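Local structure of petrobactin biosynthesis protein AsbB (Bacillus anthracis, 3TO3) at residues B[19-22]-B[23-26]; B[101-104]-B[105-109]; B[120-123]-B[124-128]. The protein catalyses the ATP-dependent condensation of spermidine with citryl-spermidine intermediates in the biosynthesis of the siderophore petrobactin, working as a homodimer. All coordinates share one frame; numbering follows the deposited sequence.

In the fold
Each contact is a two-turn piece of one helix, 18-37, 100-110 and 115-138 in turn, on the same side of the chain's centre. Contacts 2 and 3 are the buried ones and touch directly, Leu104 and Ala101 packing on Leu125, Ile122 and Glu126; their centres are about 13 Å apart. Contact 1 is partly buried, its nearest atoms about 4 Å from contact 3 without touching. Its chemistry is arginine-rich, with ion pairs to Glu96 and one arginine near the bound ATP. Contact 2 pairs aromatic rings with aliphatic chains beside a glutamine-glutamate bond, whereas contact 3 has a greasy face inward and a hydrated polar face. Contacts 1 and 3 both reach the second subunit, contact 3 also by a salt bridge.

Contact 1 of 3, residues B[19-22]-B[23-26]; sequences DYIS and VRRR
Ile21 lies against the arginines of the next helical turn with both of its branches. CG2 sits over the centre of one face of the Arg25 guanidinium, 3.5 Å from Arg25 CZ, while Ile21 CD1 comes to 3.7 Å from Arg24 NH1. The branching at CB makes this possible: CG2, anti to the backbone N, goes to Arg25, while CG1, beside the backbone N (chi1 -59°), carries CD1 to Arg24. Isoleucine suits the place because it packs on a flat cation without competing for its N-H groups. Those groups turn to Glu96, whose OE1 forms salt bridges with Arg25 NE and Arg24 NH2. Arg24 bends at chi3 (66°), and a water 3.1 Å from its NH1 accepts a hydrogen bond from it. The same water is hydrogen-bonded to Tyr20 OH (3.1 Å), linking the two side chains in the planes of both phenol ring and guanidinium. Beneath run the i to i+4 bonds, such as Arg24 N to Tyr20 O at 2.9 Å. Farther out, Tyr20 packs on Ile129 and Thr133 of helix 115-138 and on Gln264 of the second subunit. Arg26, extended the other way, bonds to Gln30 and Asp159 O, makes a cation-pi contact with Tyr167, and lies about 7 Å from bound ATP. The arrangement is two turns of alpha-helix with i to i+3 and i to i+4 side-chain packing, between subunit boundary and nucleotide site.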
loop_
_atom_site.group_PDB
_atom_site.type_symbol
_atom_site.label_atom_id
_atom_site.label_comp_id
_atom_site.label_asym_id
_atom_site.label_seq_id
_atom_site.Cartn_x
_atom_site.Cartn_y
_atom_site.Cartn_z
ATOM N N ASP B 19 -11.049 -23.723 -9.753
ATOM C CA ASP B 19 -11.067 -23.302 -8.350
ATOM C C ASP B 19 -11.279 -21.791 -8.254
ATOM O O ASP B 19 -11.842 -21.280 -7.287
ATOM C CB ASP B 19 -9.784 -23.707 -7.650
ATOM C CG ASP B 19 -9.680 -25.212 -7.456
ATOM O OD1 ASP B 19 -10.430 -25.738 -6.617
ATOM O OD2 ASP B 19 -8.853 -25.865 -8.134
ATOM N N TYR B 20 -10.849 -21.082 -9.284
ATOM C CA TYR B 20 -11.134 -19.672 -9.344
ATOM C C TYR B 20 -12.665 -19.408 -9.370
ATOM O O TYR B 20 -13.155 -18.539 -8.655
ATOM C CB TYR B 20 -10.414 -19.025 -10.526
ATOM C CG TYR B 20 -10.815 -17.591 -10.693
ATOM C CD1 TYR B 20 -10.218 -16.598 -9.935
ATOM C CD2 TYR B 20 -11.836 -17.234 -11.578
ATOM C CE1 TYR B 20 -10.604 -15.269 -10.070
ATOM C CE2 TYR B 20 -12.254 -15.920 -11.699
ATOM C CZ TYR B 20 -11.625 -14.933 -10.951
ATOM O OH TYR B 20 -12.017 -13.614 -11.087
ATOM N N ILE B 21 -13.395 -20.160 -10.195
ATOM C CA ILE B 21 -14.843 -20.023 -10.312
ATOM C C ILE B 21 -15.544 -20.328 -8.988
ATOM O O ILE B 21 -16.424 -19.563 -8.568
ATOM C CB ILE B 21 -15.408 -20.919 -11.412
ATOM C CG1 ILE B 21 -14.769 -20.557 -12.749
ATOM C CG2 ILE B 21 -16.939 -20.830 -11.484
ATOM C CD1 ILE B 21 -15.413 -19.403 -13.462
ATOM N N SER B 22 -15.156 -21.414 -8.322
ATOM C CA SER B 22 -15.737 -21.726 -6.999
ATOM C C SER B 22 -15.475 -20.640 -5.977
ATOM O O SER B 22 -16.355 -20.327 -5.194
ATOM C CB SER B 22 -15.220 -23.034 -6.407
ATOM O OG SER B 22 -14.522 -23.750 -7.384
ATOM N N VAL B 23 -14.268 -20.083 -5.959
ATOM C CA VAL B 23 -13.949 -19.079 -4.938
ATOM C C VAL B 23 -14.714 -17.822 -5.216
ATOM O O VAL B 23 -15.265 -17.209 -4.315
ATOM C CB VAL B 23 -12.436 -18.830 -4.789
ATOM C CG1 VAL B 23 -12.125 -17.545 -3.959
ATOM C CG2 VAL B 23 -11.805 -20.043 -4.118
ATOM N N ARG B 24 -14.781 -17.456 -6.483
ATOM C CA ARG B 24 -15.533 -16.265 -6.864
ATOM C C ARG B 24 -16.985 -16.430 -6.419
ATOM O O ARG B 24 -17.592 -15.523 -5.834
ATOM C CB ARG B 24 -15.486 -16.047 -8.373
ATOM C CG ARG B 24 -16.079 -14.732 -8.817
ATOM C CD ARG B 24 -16.282 -14.758 -10.300
ATOM N NE ARG B 24 -17.298 -15.738 -10.674
ATOM C CZ ARG B 24 -17.400 -16.252 -11.893
ATOM N NH1 ARG B 24 -16.539 -15.891 -12.848
ATOM N NH2 ARG B 24 -18.348 -17.132 -12.153
ATOM N N ARG B 25 -17.529 -17.608 -6.692
ATOM C CA ARG B 25 -18.905 -17.870 -6.368
ATOM C C ARG B 25 -19.111 -17.803 -4.855
ATOM O O ARG B 25 -20.094 -17.231 -4.386
ATOM C CB ARG B 25 -19.339 -19.232 -6.927
ATOM C CG ARG B 25 -19.696 -19.141 -8.388
ATOM C CD ARG B 25 -19.718 -20.495 -9.009
ATOM N NE ARG B 25 -20.187 -20.435 -10.386
ATOM C CZ ARG B 25 -20.373 -21.505 -11.145
ATOM N NH1 ARG B 25 -20.165 -22.708 -10.624
ATOM N NH2 ARG B 25 -20.785 -21.379 -12.411
ATOM N N ARG B 26 -18.182 -18.387 -4.104
ATOM C CA ARG B 26 -18.286 -18.391 -2.658
ATOM C C ARG B 26 -18.240 -16.955 -2.103
ATOM O O ARG B 26 -19.049 -16.583 -1.240
ATOM C CB ARG B 26 -17.194 -19.246 -2.027
ATOM C CG ARG B 26 -17.153 -19.139 -0.506
ATOM C CD ARG B 26 -15.902 -19.749 0.111
ATOM N NE ARG B 26 -15.818 -19.313 1.496
ATOM C CZ ARG B 26 -14.824 -19.580 2.339
ATOM N NH1 ARG B 26 -13.783 -20.335 1.960
ATOM N NH2 ARG B 26 -14.882 -19.103 3.588
HETATM O O HOH W 1 -14.411 -13.627 -13.105
#

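Contact 2 of 3, residues B[101-104]-B[105-109]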
loop_
_atom_site.group_PDB
_atom_site.type_symbol
_atom_site.label_atom_id
_atom_site.label_comp_id
_atom_site.label_asym_id
_atom_site.label_seq_id
_atom_site.Cartn_x
_atom_site.Cartn_y
_atom_site.Cartn_z
ATOM N N ALA B 101 -16.606 -6.304 -8.535
ATOM C CA ALA B 101 -16.601 -4.849 -8.588
ATOM C C ALA B 101 -17.869 -4.298 -9.251
ATOM O O ALA B 101 -18.460 -3.323 -8.761
ATOM C CB ALA B 101 -15.332 -4.311 -9.306
ATOM N N GLN B 102 -18.271 -4.905 -10.370
ATOM C CA GLN B 102 -19.462 -4.460 -11.089
ATOM C C GLN B 102 -20.734 -4.652 -10.253
ATOM O O GLN B 102 -21.592 -3.745 -10.184
ATOM C CB GLN B 102 -19.601 -5.174 -12.453
ATOM C CG GLN B 102 -20.618 -4.528 -13.391
ATOM C CD GLN B 102 -20.932 -5.373 -14.622
ATOM O OE1 GLN B 102 -20.274 -6.389 -14.889
ATOM N NE2 GLN B 102 -21.951 -4.949 -15.386
ATOM N N PHE B 103 -20.857 -5.831 -9.637
ATOM C CA PHE B 103 -21.985 -6.086 -8.764
ATOM C C PHE B 103 -22.050 -4.949 -7.730
ATOM O O PHE B 103 -23.063 -4.274 -7.606
ATOM C CB PHE B 103 -21.894 -7.471 -8.091
ATOM C CG PHE B 103 -22.917 -7.675 -6.999
ATOM C CD1 PHE B 103 -24.248 -7.902 -7.310
ATOM C CD2 PHE B 103 -22.555 -7.587 -5.656
ATOM C CE1 PHE B 103 -25.206 -8.063 -6.306
ATOM C CE2 PHE B 103 -23.506 -7.735 -4.653
ATOM C CZ PHE B 103 -24.838 -7.973 -4.985
ATOM N N LEU B 104 -20.960 -4.705 -7.011
ATOM C CA LEU B 104 -20.993 -3.674 -5.968
ATOM C C LEU B 104 -21.201 -2.261 -6.533
ATOM O O LEU B 104 -21.934 -1.453 -5.960
ATOM C CB LEU B 104 -19.768 -3.749 -5.048
ATOM C CG LEU B 104 -19.770 -4.922 -4.058
ATOM C CD1 LEU B 104 -18.554 -4.894 -3.145
ATOM C CD2 LEU B 104 -21.006 -4.895 -3.202
ATOM N N GLU B 105 -20.568 -1.950 -7.657
ATOM C CA GLU B 105 -20.772 -0.626 -8.246
ATOM C C GLU B 105 -22.233 -0.391 -8.637
ATOM O O GLU B 105 -22.772 0.684 -8.394
ATOM C CB GLU B 105 -19.843 -0.388 -9.443
ATOM C CG GLU B 105 -18.443 0.022 -9.038
ATOM C CD GLU B 105 -17.404 -0.260 -10.105
ATOM O OE1 GLU B 105 -17.771 -0.745 -11.208
ATOM O OE2 GLU B 105 -16.207 -0.004 -9.821
ATOM N N GLU B 106 -22.866 -1.393 -9.245
ATOM C CA GLU B 106 -24.235 -1.228 -9.735
ATOM C C GLU B 106 -25.239 -1.150 -8.577
ATOM O O GLU B 106 -26.123 -0.314 -8.552
ATOM C CB GLU B 106 -24.582 -2.323 -10.759
ATOM C CG GLU B 106 -23.608 -2.296 -11.938
ATOM C CD GLU B 106 -24.003 -3.161 -13.136
ATOM O OE1 GLU B 106 -24.600 -4.233 -12.935
ATOM O OE2 GLU B 106 -23.696 -2.760 -14.291
ATOM N N VAL B 107 -25.067 -2.015 -7.596
ATOM C CA VAL B 107 -25.907 -2.003 -6.417
ATOM C C VAL B 107 -25.779 -0.716 -5.588
ATOM O O VAL B 107 -26.749 -0.233 -5.022
ATOM C CB VAL B 107 -25.590 -3.273 -5.586
ATOM C CG1 VAL B 107 -26.007 -3.123 -4.140
ATOM C CG2 VAL B 107 -26.268 -4.437 -6.242
ATOM N N PHE B 108 -24.584 -0.145 -5.531
ATOM C CA PHE B 108 -24.386 1.090 -4.776
ATOM C C PHE B 108 -24.583 2.409 -5.562
ATOM O O PHE B 108 -24.302 3.506 -5.051
ATOM C CB PHE B 108 -23.114 1.031 -3.918
ATOM C CG PHE B 108 -23.186 -0.026 -2.825
ATOM C CD1 PHE B 108 -24.171 0.032 -1.845
ATOM C CD2 PHE B 108 -22.297 -1.081 -2.788
ATOM C CE1 PHE B 108 -24.261 -0.941 -0.850
ATOM C CE2 PHE B 108 -22.380 -2.067 -1.779
ATOM C CZ PHE B 108 -23.365 -1.992 -0.815
ATOM N N ARG B 109 -25.034 2.306 -6.812
ATOM C CA ARG B 109 -25.532 3.492 -7.496
ATOM C C ARG B 109 -26.950 3.794 -6.979
ATOM O O ARG B 109 -27.414 4.925 -6.991
ATOM C CB ARG B 109 -25.551 3.309 -9.010
ATOM C CG ARG B 109 -24.195 3.287 -9.647
ATOM C CD ARG B 109 -24.244 3.710 -11.134
ATOM N NE ARG B 109 -22.886 3.716 -11.677
ATOM C CZ ARG B 109 -22.209 2.624 -12.027
ATOM N NH1 ARG B 109 -22.770 1.420 -11.932
ATOM N NH2 ARG B 109 -20.971 2.737 -12.490
#
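Gln102 and Glu106, Phe103 and Val107, and Leu104 and Phe108 form three successive i to i+4 side-chain pairs along helix 100-110, a mostly buried helix set among helices 18-37 and 115-138 and strand 65-74. The polar pair is joined by a hydrogen bond from Gln102 NE2 to Glu106 OE2 of 3.0 Å, nearly straight at 166°. The acceptor lies close to the amide plane of Gln102, but OE2 is met from above the carboxylate plane, and the two flat groups are turned 75° apart. Gln102 reaches it as an extended chain, CG anti to the backbone N (chi1 -166°). A glutamine suits this place, since it can give an N-H to the carboxylate without adding a charge. The other carboxylate oxygen, Glu106 OE1, takes a salt bridge from Arg89 and a hydrogen bond from Tyr68, so the buried acid is gripped at both oxygens, an arrangement that would be expected to stabilise its charged form.

On the apolar side, Val107 CG2 rests over one face of the Phe103 ring, offset toward the rim and 4.2 Å from the ring centroid, a CH-pi contact. Phe103 also meets Tyr68 edge-to-face. Leu104 and Phe108 lie side by side, with Leu104 CD2 3.5 Å from Phe108 CE2; both turn to neighbouring helices, Leu104 touching Leu31, Leu35 and Leu125, and Phe108 touching Leu118. Compact Ala101 lets Ile122 and Glu126 come close. Backbone bonds such as Val107 N to Phe103 O, 3.0 Å, set the spacing. The whole is an amphipathic alpha-helix packed between two other helices and an antiparallel sheet.

Contact 3 of 3, residues B[120-123]-B[124-128]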
loop_
_atom_site.group_PDB
_atom_site.type_symbol
_atom_site.label_atom_id
_atom_site.label_comp_id
_atom_site.label_asym_id
_atom_site.label_seq_id
_atom_site.Cartn_x
_atom_site.Cartn_y
_atom_site.Cartn_z
ATOM N N SER B 120 -11.874 0.442 -1.169
ATOM C CA SER B 120 -11.093 -0.489 -0.348
ATOM C C SER B 120 -11.739 -1.864 -0.206
ATOM O O SER B 120 -11.082 -2.898 -0.312
ATOM C CB SER B 120 -10.882 0.098 1.039
ATOM O OG SER B 120 -10.083 1.243 0.895
ATOM N N PHE B 121 -13.034 -1.862 0.052
ATOM C CA PHE B 121 -13.777 -3.094 0.237
ATOM C C PHE B 121 -13.732 -3.950 -1.029
ATOM O O PHE B 121 -13.483 -5.157 -0.954
ATOM C CB PHE B 121 -15.215 -2.769 0.639
ATOM C CG PHE B 121 -16.036 -3.967 1.024
ATOM C CD1 PHE B 121 -15.522 -4.939 1.872
ATOM C CD2 PHE B 121 -17.331 -4.098 0.572
ATOM C CE1 PHE B 121 -16.288 -6.042 2.249
ATOM C CE2 PHE B 121 -18.105 -5.193 0.932
ATOM C CZ PHE B 121 -17.582 -6.161 1.792
ATOM N N ILE B 122 -13.956 -3.326 -2.185
ATOM C CA ILE B 122 -13.896 -4.038 -3.470
ATOM C C ILE B 122 -12.517 -4.662 -3.646
ATOM O O ILE B 122 -12.410 -5.831 -4.053
ATOM C CB ILE B 122 -14.135 -3.100 -4.652
ATOM C CG1 ILE B 122 -15.629 -2.947 -4.924
ATOM C CG2 ILE B 122 -13.458 -3.637 -5.904
ATOM C CD1 ILE B 122 -15.974 -1.618 -5.637
ATOM N N HIS B 123 -11.474 -3.890 -3.303
ATOM C CA HIS B 123 -10.083 -4.340 -3.403
ATOM C C HIS B 123 -9.838 -5.553 -2.511
ATOM O O HIS B 123 -9.177 -6.489 -2.914
ATOM C CB HIS B 123 -9.106 -3.230 -3.008
ATOM C CG HIS B 123 -7.664 -3.617 -3.136
ATOM N ND1 HIS B 123 -7.133 -4.137 -4.295
ATOM C CD2 HIS B 123 -6.638 -3.535 -2.260
ATOM C CE1 HIS B 123 -5.842 -4.354 -4.129
ATOM N NE2 HIS B 123 -5.515 -3.999 -2.902
ATOM N N GLU B 124 -10.392 -5.531 -1.308
ATOM C CA GLU B 124 -10.220 -6.637 -0.386
ATOM C C GLU B 124 -10.930 -7.880 -0.837
ATOM O O GLU B 124 -10.438 -9.002 -0.601
ATOM C CB GLU B 124 -10.725 -6.256 1.015
ATOM C CG GLU B 124 -9.753 -5.383 1.713
ATOM C CD GLU B 124 -10.337 -4.780 2.964
ATOM O OE1 GLU B 124 -11.008 -5.550 3.708
ATOM O OE2 GLU B 124 -10.128 -3.549 3.183
ATOM N N LEU B 125 -12.102 -7.680 -1.449
ATOM C CA LEU B 125 -12.867 -8.799 -1.984
ATOM C C LEU B 125 -12.101 -9.473 -3.132
ATOM O O LEU B 125 -12.070 -10.695 -3.213
ATOM C CB LEU B 125 -14.270 -8.360 -2.447
ATOM C CG LEU B 125 -15.164 -8.046 -1.239
ATOM C CD1 LEU B 125 -16.497 -7.476 -1.665
ATOM C CD2 LEU B 125 -15.403 -9.291 -0.429
ATOM N N GLU B 126 -11.511 -8.665 -4.014
ATOM C CA GLU B 126 -10.731 -9.170 -5.128
ATOM C C GLU B 126 -9.463 -9.858 -4.637
ATOM O O GLU B 126 -9.038 -10.861 -5.194
ATOM C CB GLU B 126 -10.357 -8.024 -6.093
ATOM C CG GLU B 126 -11.537 -7.550 -6.901
ATOM C CD GLU B 126 -11.224 -6.316 -7.758
ATOM O OE1 GLU B 126 -10.191 -5.643 -7.521
ATOM O OE2 GLU B 126 -12.023 -6.021 -8.671
ATOM N N GLN B 127 -8.841 -9.310 -3.607
ATOM C CA GLN B 127 -7.638 -9.929 -3.084
ATOM C C GLN B 127 -7.982 -11.243 -2.403
ATOM O O GLN B 127 -7.192 -12.170 -2.440
ATOM C CB GLN B 127 -6.889 -8.990 -2.143
ATOM C CG GLN B 127 -6.162 -7.898 -2.889
ATOM C CD GLN B 127 -5.322 -8.435 -4.020
ATOM O OE1 GLN B 127 -4.415 -9.252 -3.822
ATOM N NE2 GLN B 127 -5.620 -7.989 -5.214
ATOM N N THR B 128 -9.176 -11.320 -1.811
ATOM C CA THR B 128 -9.632 -12.539 -1.149
ATOM C C THR B 128 -9.798 -13.637 -2.184
ATOM O O THR B 128 -9.226 -14.717 -2.057
ATOM C CB THR B 128 -10.948 -12.318 -0.336
ATOM O OG1 THR B 128 -10.622 -11.585 0.844
ATOM C CG2 THR B 128 -11.577 -13.645 0.094
HETATM O O HOH W 2 -7.649 -6.188 -6.528
HETATM O O HOH W 3 -9.354 -2.991 -6.380
#
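His123 and Gln127 face each other one turn apart on helix 115-138, in an i to i+4 arrangement of an alpha-helix that packs against helices 18-37 and 100-110. Gln127 can be followed outward. Its CB lies 3.5 Å from His123 O, the carbonyl that also accepts the backbone N-H of Gln127. CG, 3.3 Å from His123 O, then passes over one face of the imidazole, offset toward the rim and 4.0 Å from the ring centroid, in a CH-pi contact. CD lies near His123 CE1, and a bend at chi2 (-50°) brings NE2 to 3.8 Å from His123 CE1, the two planes 38° apart. At the tip, OE1 bonds to Lys131, and NE2 gives a hydrogen bond to a water also hydrogen-bonded to His123 ND1 and donating to Glu126 OE1. Glutamine suits the place because its methylenes pack on the ring while its amide offers an acceptor to Lys131 and an N-H to the water. A second water also bridges His123 ND1 and Glu126 OE1, while Glu126 OE2 forms a salt bridge with Lys359 of the second subunit. On the buried side, Leu125 CD1 sits over a face of the Phe121 ring, 3.9 Å from its centroid. Thr128 suits a helix interior because its hydroxyl can return to the chain: Thr128 OG1 donates to Glu124 O at 3.0 Å, and Thr128 N reaches the same oxygen from the opposite face of the carbonyl plane.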